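PDB 6WPX: BlEst2 from Bacillus licheniformis, which probably hydrolyses ester bonds as an esterase or lipase of the alpha/beta-hydrolase type, captured here in a propeptide form that retains its autoinhibitory C-terminal domain. Local coordinates for residues D155-N160 and A346-G351; G221-M226 and P290-G295; A306-V311 and G455-N460; V383-P388 and P462-I467; S387-Q392 and S402-V407. One frame throughout, in Å; residues are numbered along the deposited sequence.

Contact 1: residues D155-N160 and A346-G351; sequences DLAYSN and ADVFEG
Ala157 and Val348 bring the two backbones together, their CA atoms 7.2 Å apart, where the last turn of helix 152-157 meets a short 3-10 turn in the loop linking strands 341-344 and 353-360. The helix lies in the PGAP1-like alpha/beta region, and the loop belongs to the beta-rich part that follows later in the chain. Ala157 CB sits 3.6 Å from Val348 CG1. Beside this pair, the far end of the Phe349 ring reaches into the angle between Leu156 and Ala157: its CZ lies 3.7 Å from Leu156 CD2 and also 3.7 Å from Ala157 CA. The side chains of Leu156 and Phe349 cross at about a right angle. With CG of Leu156 opposite its backbone N (chi1 175°), both CG and CD2 are presented to the ring, while neighbouring Leu380 of strand 377-386 touches Leu156 and Phe349 alike. Shortening Leu156 to an alanine would probably leave CZ and CE1 of Phe349 without their leucine neighbour and open a gap beside the ring. Behind the interface, Leu156 O is gripped twice by Ser159: OG donates to a lone pair in the carbonyl plane at 2.7 Å, and the backbone N binds the same oxygen at 3.1 Å. The closest approaches between the two segments are all carbon to carbon, which implies that this junction rests on apolar packing and burial rather than on directed polar bonds.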
# COMPACT_ATOMS: atom_id res chain seq x y z
N ASP A 155 -4.28 -0.09 -4.75
CA ASP A 155 -4.60 0.03 -6.18
C ASP A 155 -4.87 -1.34 -6.74
O ASP A 155 -5.81 -1.52 -7.50
CB ASP A 155 -3.46 0.66 -6.97
CG ASP A 155 -3.19 2.09 -6.59
OD1 ASP A 155 -4.01 2.67 -5.84
OD2 ASP A 155 -2.19 2.65 -7.08
N LEU A 156 -4.03 -2.31 -6.34
CA LEU A 156 -4.15 -3.71 -6.74
C LEU A 156 -5.47 -4.30 -6.26
O LEU A 156 -6.18 -4.90 -7.08
CB LEU A 156 -2.95 -4.56 -6.25
CG LEU A 156 -3.03 -6.07 -6.50
CD1 LEU A 156 -3.02 -6.41 -8.01
CD2 LEU A 156 -1.89 -6.81 -5.77
N ALA A 157 -5.81 -4.12 -4.97
CA ALA A 157 -7.05 -4.63 -4.36
C ALA A 157 -8.33 -4.14 -5.08
O ALA A 157 -9.33 -4.84 -5.09
CB ALA A 157 -7.12 -4.21 -2.90
N TYR A 158 -8.30 -2.91 -5.59
CA TYR A 158 -9.43 -2.29 -6.28
C TYR A 158 -9.42 -2.52 -7.80
O TYR A 158 -10.30 -2.01 -8.50
CB TYR A 158 -9.49 -0.80 -5.93
CG TYR A 158 -10.18 -0.60 -4.61
CD1 TYR A 158 -9.50 -0.80 -3.41
CD2 TYR A 158 -11.55 -0.31 -4.55
CE1 TYR A 158 -10.15 -0.69 -2.18
CE2 TYR A 158 -12.21 -0.22 -3.33
CZ TYR A 158 -11.51 -0.41 -2.15
OH TYR A 158 -12.14 -0.29 -0.94
N SER A 159 -8.48 -3.30 -8.30
CA SER A 159 -8.36 -3.55 -9.74
C SER A 159 -9.24 -4.69 -10.22
O SER A 159 -9.74 -5.46 -9.41
CB SER A 159 -6.90 -3.75 -10.14
OG SER A 159 -6.44 -5.02 -9.73
N ASN A 160 -9.49 -4.75 -11.54
CA ASN A 160 -10.35 -5.76 -12.13
C ASN A 160 -9.98 -7.19 -11.76
O ASN A 160 -10.85 -7.92 -11.34
CB ASN A 160 -10.41 -5.60 -13.67
CG ASN A 160 -11.24 -4.40 -14.06
OD1 ASN A 160 -10.84 -3.27 -13.83
ND2 ASN A 160 -12.41 -4.64 -14.60
N ALA A 346 -1.31 -9.51 4.32
CA ALA A 346 -1.35 -8.52 5.42
C ALA A 346 -1.96 -7.21 4.93
O ALA A 346 -2.21 -7.09 3.75
CB ALA A 346 0.05 -8.32 5.89
N ASP A 347 -2.15 -6.27 5.85
CA ASP A 347 -2.65 -4.90 5.55
C ASP A 347 -3.89 -4.96 4.65
O ASP A 347 -4.88 -5.58 5.01
CB ASP A 347 -1.54 -3.92 5.14
CG ASP A 347 -0.64 -4.23 3.93
OD1 ASP A 347 0.36 -4.94 4.09
OD2 ASP A 347 -0.94 -3.73 2.83
N VAL A 348 -3.80 -4.28 3.52
CA VAL A 348 -4.83 -4.20 2.46
C VAL A 348 -5.38 -5.59 2.14
O VAL A 348 -6.56 -5.65 1.90
CB VAL A 348 -4.20 -3.50 1.25
CG1 VAL A 348 -4.96 -3.76 -0.02
CG2 VAL A 348 -4.07 -2.02 1.53
N PHE A 349 -4.54 -6.63 2.15
CA PHE A 349 -5.04 -7.97 1.85
C PHE A 349 -5.21 -8.82 3.12
O PHE A 349 -5.33 -10.04 3.01
CB PHE A 349 -4.16 -8.68 0.80
CG PHE A 349 -4.31 -8.16 -0.62
CD1 PHE A 349 -3.52 -7.12 -1.08
CD2 PHE A 349 -5.24 -8.72 -1.48
CE1 PHE A 349 -3.67 -6.64 -2.39
CE2 PHE A 349 -5.39 -8.23 -2.79
CZ PHE A 349 -4.59 -7.21 -3.24
N GLU A 350 -5.27 -8.20 4.32
CA GLU A 350 -5.49 -8.95 5.56
C GLU A 350 -6.70 -9.91 5.43
O GLU A 350 -7.74 -9.55 4.85
CB GLU A 350 -5.74 -7.97 6.73
CG GLU A 350 -5.94 -8.62 8.08
CD GLU A 350 -5.88 -7.63 9.22
OE1 GLU A 350 -4.81 -7.55 9.87
OE2 GLU A 350 -6.86 -6.88 9.42
N GLY A 351 -6.53 -11.14 5.92
CA GLY A 351 -7.59 -12.14 5.90
C GLY A 351 -7.43 -13.24 4.87
O GLY A 351 -8.17 -14.22 4.90

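Contact 2: residues G221-M226 and P290-G295; sequences GVYLNM and PFIRGG
Tyr223, in the last turn of helix 218-224, and Met226, in the chain after it, pack on Pro290 and Ile292 of strand 290-297, a helix-to-sheet contact buried in the protein. The sulfur of Met226 lies against the proline ring, with SD 3.4 Å from Pro290 N and 3.6 Å from Pro290 CB. As the proline nitrogen carries no hydrogen, this is packing and not a hydrogen bond. A bend at chi3 (-59°) folds the methyl back, so that Met226 CE comes 3.7 Å from Pro290 CG while resting over one face of the Tyr223 ring, toward its rim. The methyl is thus wedged between the tyrosine and the proline. The strand beneath runs antiparallel to strand 377-386 in a five-stranded sheet, and this end of the helix packs where that sheet meets strand 462-473. There Thr466 is bonded to the backbone of Pro290 and, through its OG1, to Ile292 N. Farther along strand 290-297, Ile292 CD1 approaches Tyr223 OH at 4.1 Å, the two side chains crossing at about a right angle. Leu156 of helix 152-157 and Ile382 also touch Tyr223.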
# COMPACT_ATOMS: atom_id res chain seq x y z
N GLY A 221 6.22 -7.10 -0.16
CA GLY A 221 7.56 -6.60 -0.42
C GLY A 221 8.02 -6.75 -1.86
O GLY A 221 8.48 -5.79 -2.47
N VAL A 222 7.89 -7.95 -2.42
CA VAL A 222 8.33 -8.21 -3.81
C VAL A 222 7.38 -7.54 -4.80
O VAL A 222 7.82 -7.11 -5.84
CB VAL A 222 8.60 -9.71 -4.13
CG1 VAL A 222 9.67 -10.30 -3.19
CG2 VAL A 222 7.34 -10.53 -4.07
N TYR A 223 6.09 -7.40 -4.45
CA TYR A 223 5.16 -6.65 -5.29
C TYR A 223 5.61 -5.18 -5.32
O TYR A 223 5.79 -4.60 -6.38
CB TYR A 223 3.72 -6.74 -4.77
CG TYR A 223 2.74 -6.17 -5.77
CD1 TYR A 223 2.29 -6.92 -6.85
CD2 TYR A 223 2.32 -4.85 -5.68
CE1 TYR A 223 1.45 -6.37 -7.82
CE2 TYR A 223 1.44 -4.30 -6.61
CZ TYR A 223 1.03 -5.05 -7.69
OH TYR A 223 0.18 -4.49 -8.59
N LEU A 224 5.82 -4.59 -4.15
CA LEU A 224 6.22 -3.19 -4.08
C LEU A 224 7.65 -2.94 -4.56
O LEU A 224 7.94 -1.82 -4.98
CB LEU A 224 5.98 -2.61 -2.68
CG LEU A 224 4.54 -2.54 -2.22
CD1 LEU A 224 4.47 -2.02 -0.82
CD2 LEU A 224 3.66 -1.67 -3.14
N ASN A 225 8.50 -3.99 -4.60
CA ASN A 225 9.86 -3.91 -5.17
C ASN A 225 9.81 -3.50 -6.64
O ASN A 225 10.78 -2.96 -7.14
CB ASN A 225 10.60 -5.25 -5.06
CG ASN A 225 11.32 -5.43 -3.77
OD1 ASN A 225 11.36 -4.53 -2.93
ND2 ASN A 225 11.86 -6.60 -3.56
N MET A 226 8.67 -3.71 -7.31
CA MET A 226 8.53 -3.28 -8.71
C MET A 226 8.53 -1.76 -8.81
O MET A 226 8.79 -1.23 -9.87
CB MET A 226 7.23 -3.82 -9.30
CG MET A 226 7.20 -5.35 -9.43
SD MET A 226 5.75 -5.88 -10.34
CE MET A 226 4.39 -5.19 -9.28
N PRO A 290 4.31 -6.45 -13.34
CA PRO A 290 3.93 -7.85 -13.08
C PRO A 290 3.12 -8.40 -14.25
O PRO A 290 2.83 -7.69 -15.20
CB PRO A 290 3.03 -7.71 -11.84
CG PRO A 290 2.27 -6.41 -12.09
CD PRO A 290 3.23 -5.51 -12.91
N PHE A 291 2.68 -9.64 -14.11
CA PHE A 291 1.68 -10.29 -14.94
C PHE A 291 0.65 -10.70 -13.92
O PHE A 291 1.00 -11.28 -12.88
CB PHE A 291 2.20 -11.52 -15.71
CG PHE A 291 1.06 -12.23 -16.41
CD1 PHE A 291 0.46 -11.69 -17.55
CD2 PHE A 291 0.55 -13.43 -15.90
CE1 PHE A 291 -0.57 -12.36 -18.20
CE2 PHE A 291 -0.49 -14.10 -16.56
CZ PHE A 291 -1.04 -13.56 -17.70
N ILE A 292 -0.62 -10.37 -14.19
CA ILE A 292 -1.70 -10.61 -13.23
C ILE A 292 -2.93 -11.22 -13.84
O ILE A 292 -3.39 -10.78 -14.88
CB ILE A 292 -2.09 -9.27 -12.50
CG1 ILE A 292 -0.90 -8.56 -11.85
CG2 ILE A 292 -3.24 -9.45 -11.48
CD1 ILE A 292 -1.18 -7.13 -11.44
N ARG A 293 -3.52 -12.19 -13.10
CA ARG A 293 -4.81 -12.80 -13.40
C ARG A 293 -5.59 -12.96 -12.11
O ARG A 293 -5.03 -12.87 -11.03
CB ARG A 293 -4.68 -14.14 -14.17
CG ARG A 293 -4.21 -13.99 -15.63
CD ARG A 293 -5.26 -13.32 -16.51
NE ARG A 293 -4.84 -13.18 -17.92
CZ ARG A 293 -4.20 -12.13 -18.42
NH1 ARG A 293 -3.83 -11.13 -17.62
NH2 ARG A 293 -3.88 -12.08 -19.70
N GLY A 294 -6.89 -13.13 -12.22
CA GLY A 294 -7.77 -13.33 -11.09
C GLY A 294 -9.02 -14.05 -11.53
O GLY A 294 -9.30 -14.17 -12.72
N GLY A 295 -9.80 -14.51 -10.57
CA GLY A 295 -11.03 -15.22 -10.88
C GLY A 295 -11.46 -16.05 -9.70
O GLY A 295 -11.07 -15.78 -8.57

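Contact 3: residues A306-V311 and G455-N460; sequences AVEKGV and GKTADN
Lys309 and Asp459 make the polar half of this contact, Glu308 and Thr457 the apolar half. Among the polar approaches, the extended lysine chain runs past the aspartate, so that the carboxylate meets its methylenes more closely than its ammonium: Lys309 CD is 3.1 Å from Asp459 OD1, whereas Lys309 NZ stays 4.0 Å from that oxygen, beyond a salt bridge. Lys309 NZ instead makes a weak hydrogen bond of 3.3 Å to the backbone oxygen, Asp459 O. The two opposite charges are still close enough that a modest electrostatic attraction is likely. Asp459 sits in the type I beta turn from Thr457 to Asn460, closed by Asn460 N bonding to Thr457 O at 3.1 Å; the turn lies in the connection of the beta hairpin formed by strands 445-456 and 462-473. With CG of Asp459 placed between the backbone N and the carbonyl carbon (chi1 62°), the carboxylate is turned to the lysine chain, and OD1 is hydrogen-bonded to Ser461 OG. That same hydroxyl is also bonded to Thr457 OG1 and Lys309 N, tying the hairpin connection to the chain that leaves strand 300-307. An alanine at Asp459 would probably leave Ser461 OG without one partner and the Lys309 chain without the carboxylate it runs along. The apolar touch is small: Glu308 CB lies 3.7 Å from Thr457 CG2, the side chains crossing at about a right angle. Beyond CB the glutamate bends away at chi2, carrying its carboxylate to Arg465 and Ser387.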
# COMPACT_ATOMS: atom_id res chain seq x y z
N ALA A 306 3.74 -16.32 -20.15
CA ALA A 306 4.98 -16.24 -20.89
C ALA A 306 6.08 -15.72 -19.99
O ALA A 306 5.87 -14.81 -19.17
CB ALA A 306 4.81 -15.31 -22.09
N VAL A 307 7.27 -16.29 -20.15
CA VAL A 307 8.48 -15.81 -19.51
C VAL A 307 9.41 -15.59 -20.69
O VAL A 307 9.75 -16.55 -21.38
CB VAL A 307 9.10 -16.76 -18.45
CG1 VAL A 307 10.50 -16.28 -18.02
CG2 VAL A 307 8.18 -16.88 -17.23
N GLU A 308 9.77 -14.34 -20.95
CA GLU A 308 10.67 -14.00 -22.04
C GLU A 308 12.11 -14.49 -21.75
O GLU A 308 12.42 -14.90 -20.62
CB GLU A 308 10.62 -12.48 -22.32
CG GLU A 308 11.24 -11.60 -21.25
CD GLU A 308 10.34 -11.18 -20.10
OE1 GLU A 308 9.22 -11.74 -19.95
OE2 GLU A 308 10.77 -10.30 -19.32
N LYS A 309 12.98 -14.45 -22.75
CA LYS A 309 14.39 -14.81 -22.59
C LYS A 309 15.05 -13.72 -21.75
O LYS A 309 14.62 -12.57 -21.81
CB LYS A 309 15.10 -14.90 -23.97
CG LYS A 309 14.67 -16.08 -24.84
CD LYS A 309 15.45 -16.15 -26.14
CE LYS A 309 14.74 -16.98 -27.17
NZ LYS A 309 15.44 -16.97 -28.48
N GLY A 310 16.10 -14.08 -21.01
CA GLY A 310 16.88 -13.13 -20.22
C GLY A 310 16.29 -12.67 -18.90
O GLY A 310 16.71 -11.64 -18.36
N VAL A 311 15.35 -13.45 -18.34
CA VAL A 311 14.76 -13.07 -17.05
C VAL A 311 15.70 -13.56 -15.95
O VAL A 311 16.07 -14.73 -15.92
CB VAL A 311 13.29 -13.58 -16.89
CG1 VAL A 311 12.74 -13.27 -15.49
CG2 VAL A 311 12.39 -12.95 -17.93
N GLY A 455 2.96 -9.44 -26.61
CA GLY A 455 3.75 -9.29 -27.83
C GLY A 455 5.01 -10.12 -27.78
O GLY A 455 5.11 -11.09 -27.02
N LYS A 456 6.00 -9.72 -28.57
CA LYS A 456 7.28 -10.40 -28.67
C LYS A 456 8.39 -9.45 -28.32
O LYS A 456 8.26 -8.25 -28.58
CB LYS A 456 7.47 -10.87 -30.12
CG LYS A 456 7.10 -12.31 -30.38
CD LYS A 456 7.10 -12.62 -31.90
CE LYS A 456 8.40 -12.28 -32.60
NZ LYS A 456 8.35 -12.52 -34.07
N THR A 457 9.50 -9.98 -27.76
CA THR A 457 10.70 -9.19 -27.45
C THR A 457 11.59 -9.12 -28.71
O THR A 457 11.24 -9.74 -29.73
CB THR A 457 11.46 -9.77 -26.23
OG1 THR A 457 12.10 -10.99 -26.60
CG2 THR A 457 10.54 -10.00 -25.02
N ALA A 458 12.74 -8.42 -28.65
CA ALA A 458 13.70 -8.33 -29.76
C ALA A 458 14.30 -9.69 -30.17
O ALA A 458 14.63 -9.87 -31.34
CB ALA A 458 14.81 -7.36 -29.41
N ASP A 459 14.43 -10.63 -29.22
CA ASP A 459 14.96 -12.00 -29.48
C ASP A 459 13.84 -13.01 -29.82
O ASP A 459 14.11 -14.20 -29.69
CB ASP A 459 15.82 -12.55 -28.35
CG ASP A 459 15.11 -12.71 -27.02
OD1 ASP A 459 14.12 -13.47 -26.95
OD2 ASP A 459 15.57 -12.08 -26.07
N ASN A 460 12.66 -12.51 -30.15
CA ASN A 460 11.45 -13.24 -30.59
C ASN A 460 10.64 -13.99 -29.51
O ASN A 460 9.61 -14.60 -29.85
CB ASN A 460 11.75 -14.20 -31.74
CG ASN A 460 12.19 -13.51 -32.99
OD1 ASN A 460 11.47 -12.68 -33.56
ND2 ASN A 460 13.35 -13.90 -33.50

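Contact 4: residues V383-P388 and P462-I467; sequences VTFDSP and PFNRTI
Ahead of Phe385, whose ring takes the guanidinium of Arg465, Val383 lays CG1 against the ring's other face, toward the rim, so the phenyl is sandwiched between an aliphatic branch and a cation. Phe385 itself projects with CG anti to the carbonyl carbon (chi1 -57°) and receives Arg465 as a flat stack: the planes differ by 7°, the centres are 3.6 Å apart, and NH1 stands over the middle of the ring. This is also a cation-pi contact. The guanidinium extends back over the stem of the phenylalanine, with Arg465 NH2 3.3 Å from Phe385 CB. Strands 377-386 and 462-473 belong to different antiparallel sheets, and the stack joins them beside strand 290-297, whose Phe291 touches Phe385 and Asn464. Its own strand is likely to help fix the guanidinium's rotation: Arg465 NH1 donates to Asn464 O at 3.2 Å, nearly straight at 173°, with the acceptor in the guanidinium plane although the donor stands above the carbonyl plane. Asn464 ND2 lies 4.0 Å from Phe385 CZ, and its OD1 accepts from Ala306 N. Two residues past Phe385, Ser387 CB approaches the guanidinium at its edge, 3.9 Å from Arg465 NH2, the nitrogen that is paired with Glu308.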
# COMPACT_ATOMS: atom_id res chain seq x y z
N VAL A 383 2.70 -12.58 -11.02
CA VAL A 383 4.08 -12.90 -11.34
C VAL A 383 4.84 -11.58 -11.39
O VAL A 383 4.40 -10.64 -12.05
CB VAL A 383 4.25 -13.69 -12.68
CG1 VAL A 383 5.72 -14.01 -12.95
CG2 VAL A 383 3.43 -14.97 -12.65
N THR A 384 5.99 -11.50 -10.71
CA THR A 384 6.83 -10.31 -10.86
C THR A 384 8.05 -10.78 -11.64
O THR A 384 8.40 -11.95 -11.56
CB THR A 384 7.20 -9.62 -9.52
OG1 THR A 384 8.25 -10.36 -8.92
CG2 THR A 384 6.00 -9.46 -8.58
N PHE A 385 8.66 -9.88 -12.40
CA PHE A 385 9.81 -10.21 -13.23
C PHE A 385 10.96 -9.28 -12.95
O PHE A 385 10.79 -8.05 -12.90
CB PHE A 385 9.48 -10.07 -14.73
CG PHE A 385 8.31 -10.89 -15.23
CD1 PHE A 385 6.99 -10.48 -15.00
CD2 PHE A 385 8.52 -12.05 -15.97
CE1 PHE A 385 5.92 -11.23 -15.45
CE2 PHE A 385 7.43 -12.81 -16.43
CZ PHE A 385 6.15 -12.39 -16.18
N ASP A 386 12.14 -9.89 -12.81
CA ASP A 386 13.39 -9.14 -12.70
C ASP A 386 13.98 -9.36 -14.12
O ASP A 386 14.55 -10.41 -14.41
CB ASP A 386 14.30 -9.69 -11.59
CG ASP A 386 15.61 -8.91 -11.46
OD1 ASP A 386 15.86 -8.03 -12.31
OD2 ASP A 386 16.34 -9.16 -10.49
N SER A 387 13.74 -8.41 -15.01
CA SER A 387 14.12 -8.56 -16.42
C SER A 387 14.43 -7.21 -17.07
O SER A 387 13.76 -6.22 -16.76
CB SER A 387 12.98 -9.24 -17.19
OG SER A 387 13.13 -9.26 -18.60
N PRO A 388 15.39 -7.16 -18.02
CA PRO A 388 15.68 -5.88 -18.71
C PRO A 388 14.52 -5.42 -19.60
O PRO A 388 14.55 -4.31 -20.07
CB PRO A 388 16.92 -6.21 -19.55
CG PRO A 388 17.47 -7.49 -18.98
CD PRO A 388 16.27 -8.24 -18.51
N PRO A 462 7.87 -14.58 -26.69
CA PRO A 462 6.66 -13.87 -26.22
C PRO A 462 6.82 -13.31 -24.80
O PRO A 462 7.63 -13.81 -24.00
CB PRO A 462 5.58 -14.97 -26.22
CG PRO A 462 6.11 -16.04 -27.12
CD PRO A 462 7.59 -16.01 -26.91
N PHE A 463 6.12 -12.24 -24.52
CA PHE A 463 6.10 -11.63 -23.18
C PHE A 463 4.66 -11.25 -22.84
O PHE A 463 3.84 -11.16 -23.74
CB PHE A 463 6.98 -10.37 -23.09
CG PHE A 463 6.40 -9.14 -23.73
CD1 PHE A 463 5.54 -8.31 -23.04
CD2 PHE A 463 6.73 -8.79 -25.03
CE1 PHE A 463 5.02 -7.18 -23.63
CE2 PHE A 463 6.19 -7.67 -25.62
CZ PHE A 463 5.33 -6.87 -24.93
N ASN A 464 4.42 -11.01 -21.56
CA ASN A 464 3.12 -10.59 -21.01
C ASN A 464 3.36 -9.73 -19.75
O ASN A 464 4.16 -10.13 -18.95
CB ASN A 464 2.11 -11.74 -20.87
CG ASN A 464 2.61 -12.96 -20.12
OD1 ASN A 464 2.16 -14.06 -20.35
ND2 ASN A 464 3.54 -12.76 -19.21
N ARG A 465 2.68 -8.60 -19.65
CA ARG A 465 2.70 -7.74 -18.44
C ARG A 465 1.31 -7.16 -18.26
O ARG A 465 0.59 -7.04 -19.23
CB ARG A 465 3.75 -6.63 -18.45
CG ARG A 465 5.19 -7.11 -18.51
CD ARG A 465 5.69 -7.84 -17.30
NE ARG A 465 7.14 -7.89 -17.23
CZ ARG A 465 7.89 -8.77 -17.86
NH1 ARG A 465 7.35 -9.70 -18.61
NH2 ARG A 465 9.20 -8.72 -17.72
N THR A 466 1.00 -6.78 -17.04
CA THR A 466 -0.27 -6.18 -16.65
C THR A 466 0.05 -4.90 -15.91
O THR A 466 0.72 -4.93 -14.87
CB THR A 466 -1.07 -7.13 -15.77
OG1 THR A 466 -1.05 -8.45 -16.30
CG2 THR A 466 -2.50 -6.66 -15.61
N ILE A 467 -0.43 -3.78 -16.44
CA ILE A 467 -0.23 -2.47 -15.83
C ILE A 467 -1.51 -2.06 -15.17
O ILE A 467 -2.57 -2.15 -15.78
CB ILE A 467 0.23 -1.42 -16.90
CG1 ILE A 467 1.55 -1.90 -17.57
CG2 ILE A 467 0.37 0.01 -16.28
CD1 ILE A 467 2.03 -1.07 -18.71

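Contact 5: residues S387-Q392 and S402-V407; sequences SPLNQQ and SNLANV
Gln392 and Ser402 bring their CA atoms within 5.4 Å, where the chain leaving helix 389-397 doubles back along the helix's first turn before entering strand 407-417. The helix begins with a side-chain capping bond ahead of its first turn: Leu389 N donates to Ser387 OG at 3.2 Å. Gln392 carries most of the contact. Bent at chi2, it raises its amide to the loop backbone, where Asn403 N donates to Gln392 OE1 at 3.2 Å in an almost straight bond (169°), though tilted 31° from the amide plane of the glutamine. The side chain of Asn403 crosses that of Gln392 at about a right angle, the two amide planes 29° apart; Asn403 OD1 is 3.2 Å from Gln392 OE1, two acceptors in close approach and not a hydrogen bond. Ser402 CB touches Gln392 OE1 at 3.6 Å. On the inner side Leu404 lies against the helix: its CG is 3.7 Å from Gln392 CB, and its CD1 is 3.7 Å from Gln392 O. Phe463 of strand 462-473 touches both Leu404 and Leu389, so the leucines share a small apolar layer between helix and sheet. The two leucines cross at about a right angle, and Leu389 CD1 presses on Leu404 CD2 at 3.5 Å, tighter than usual for two methyls.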
# COMPACT_ATOMS: atom_id res chain seq x y z
N SER A 387 13.74 -8.41 -15.01
CA SER A 387 14.12 -8.56 -16.42
C SER A 387 14.43 -7.21 -17.07
O SER A 387 13.76 -6.22 -16.76
CB SER A 387 12.98 -9.24 -17.19
OG SER A 387 13.13 -9.26 -18.60
N PRO A 388 15.39 -7.16 -18.02
CA PRO A 388 15.68 -5.88 -18.71
C PRO A 388 14.52 -5.42 -19.60
O PRO A 388 14.55 -4.31 -20.07
CB PRO A 388 16.92 -6.21 -19.55
CG PRO A 388 17.47 -7.49 -18.98
CD PRO A 388 16.27 -8.24 -18.51
N LEU A 389 13.49 -6.28 -19.75
CA LEU A 389 12.32 -5.98 -20.62
C LEU A 389 11.52 -4.78 -20.09
O LEU A 389 10.82 -4.19 -20.86
CB LEU A 389 11.42 -7.21 -20.77
CG LEU A 389 10.07 -6.93 -21.42
CD1 LEU A 389 10.23 -6.73 -22.91
CD2 LEU A 389 9.06 -8.01 -21.10
N ASN A 390 11.67 -4.46 -18.80
CA ASN A 390 10.93 -3.34 -18.15
C ASN A 390 11.14 -2.03 -18.91
O ASN A 390 10.18 -1.31 -19.07
CB ASN A 390 11.23 -3.25 -16.64
CG ASN A 390 12.63 -2.77 -16.30
OD1 ASN A 390 13.62 -3.24 -16.87
ND2 ASN A 390 12.73 -1.80 -15.42
N GLN A 391 12.37 -1.74 -19.33
CA GLN A 391 12.72 -0.50 -20.05
C GLN A 391 11.90 -0.42 -21.34
O GLN A 391 11.35 0.63 -21.62
CB GLN A 391 14.22 -0.48 -20.34
CG GLN A 391 15.05 0.15 -19.23
CD GLN A 391 15.57 -0.87 -18.26
OE1 GLN A 391 16.18 -1.87 -18.64
NE2 GLN A 391 15.34 -0.63 -16.98
N GLN A 392 11.78 -1.54 -22.03
CA GLN A 392 11.06 -1.62 -23.31
C GLN A 392 9.57 -1.45 -23.12
O GLN A 392 8.94 -0.80 -23.96
CB GLN A 392 11.40 -2.91 -24.06
CG GLN A 392 12.90 -3.08 -24.38
CD GLN A 392 13.57 -1.86 -25.01
OE1 GLN A 392 13.08 -1.27 -25.98
NE2 GLN A 392 14.71 -1.47 -24.47
N SER A 402 10.42 1.55 -29.01
CA SER A 402 10.95 0.35 -28.38
C SER A 402 11.28 -0.72 -29.42
O SER A 402 10.82 -0.63 -30.56
CB SER A 402 9.95 -0.20 -27.35
OG SER A 402 8.71 -0.52 -27.95
N ASN A 403 12.07 -1.74 -29.02
CA ASN A 403 12.43 -2.88 -29.87
C ASN A 403 11.44 -4.04 -29.65
O ASN A 403 11.74 -5.20 -29.95
CB ASN A 403 13.90 -3.31 -29.68
CG ASN A 403 14.33 -3.55 -28.25
OD1 ASN A 403 13.58 -4.08 -27.42
ND2 ASN A 403 15.57 -3.22 -27.93
N LEU A 404 10.23 -3.69 -29.13
CA LEU A 404 9.10 -4.61 -28.92
C LEU A 404 8.27 -4.70 -30.20
O LEU A 404 7.99 -3.67 -30.83
CB LEU A 404 8.21 -4.15 -27.76
CG LEU A 404 8.76 -4.27 -26.34
CD1 LEU A 404 7.68 -4.01 -25.31
CD2 LEU A 404 9.39 -5.62 -26.09
N ALA A 405 7.89 -5.95 -30.54
CA ALA A 405 7.17 -6.32 -31.78
C ALA A 405 5.79 -6.94 -31.52
O ALA A 405 5.67 -7.74 -30.59
CB ALA A 405 8.02 -7.30 -32.55
N ASN A 406 4.83 -6.58 -32.38
CA ASN A 406 3.42 -7.07 -32.39
C ASN A 406 2.77 -6.79 -31.02
O ASN A 406 2.10 -7.69 -30.51
CB ASN A 406 3.36 -8.56 -32.75
CG ASN A 406 4.26 -8.99 -33.89
OD1 ASN A 406 4.76 -8.19 -34.66
ND2 ASN A 406 4.49 -10.29 -34.00
N VAL A 407 2.88 -5.56 -30.52
CA VAL A 407 2.37 -5.23 -29.16
C VAL A 407 0.86 -5.02 -29.14
O VAL A 407 0.38 -4.13 -29.81
CB VAL A 407 3.06 -4.01 -28.52
CG1 VAL A 407 2.43 -3.69 -27.17
CG2 VAL A 407 4.57 -4.16 -28.40

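In the fold
The five contacts fall into two groups bridged by strand 290-297. Contacts 1 and 2 lie 11 Å apart between centres and touch directly, Leu156 CD1 standing 3.8 Å from Tyr223 OH. Contact 2 then passes into contact 4 through backbone bonds, among them Pro290 O to Thr466 N at 2.8 Å. Contacts 3, 4 and 5 cluster with centres 8 to 10 Å apart; there Glu308 OE2 reaches both Ser387 OG and Arg465 NH2, each at 2.7 Å, so one carboxylate joins its own segment to those of Ser387 and Arg465. Contact 1 remains about 17 Å, nearest atoms, from contacts 3 and 5. The series thus runs from the alpha/beta region into the beta-rich part of the chain.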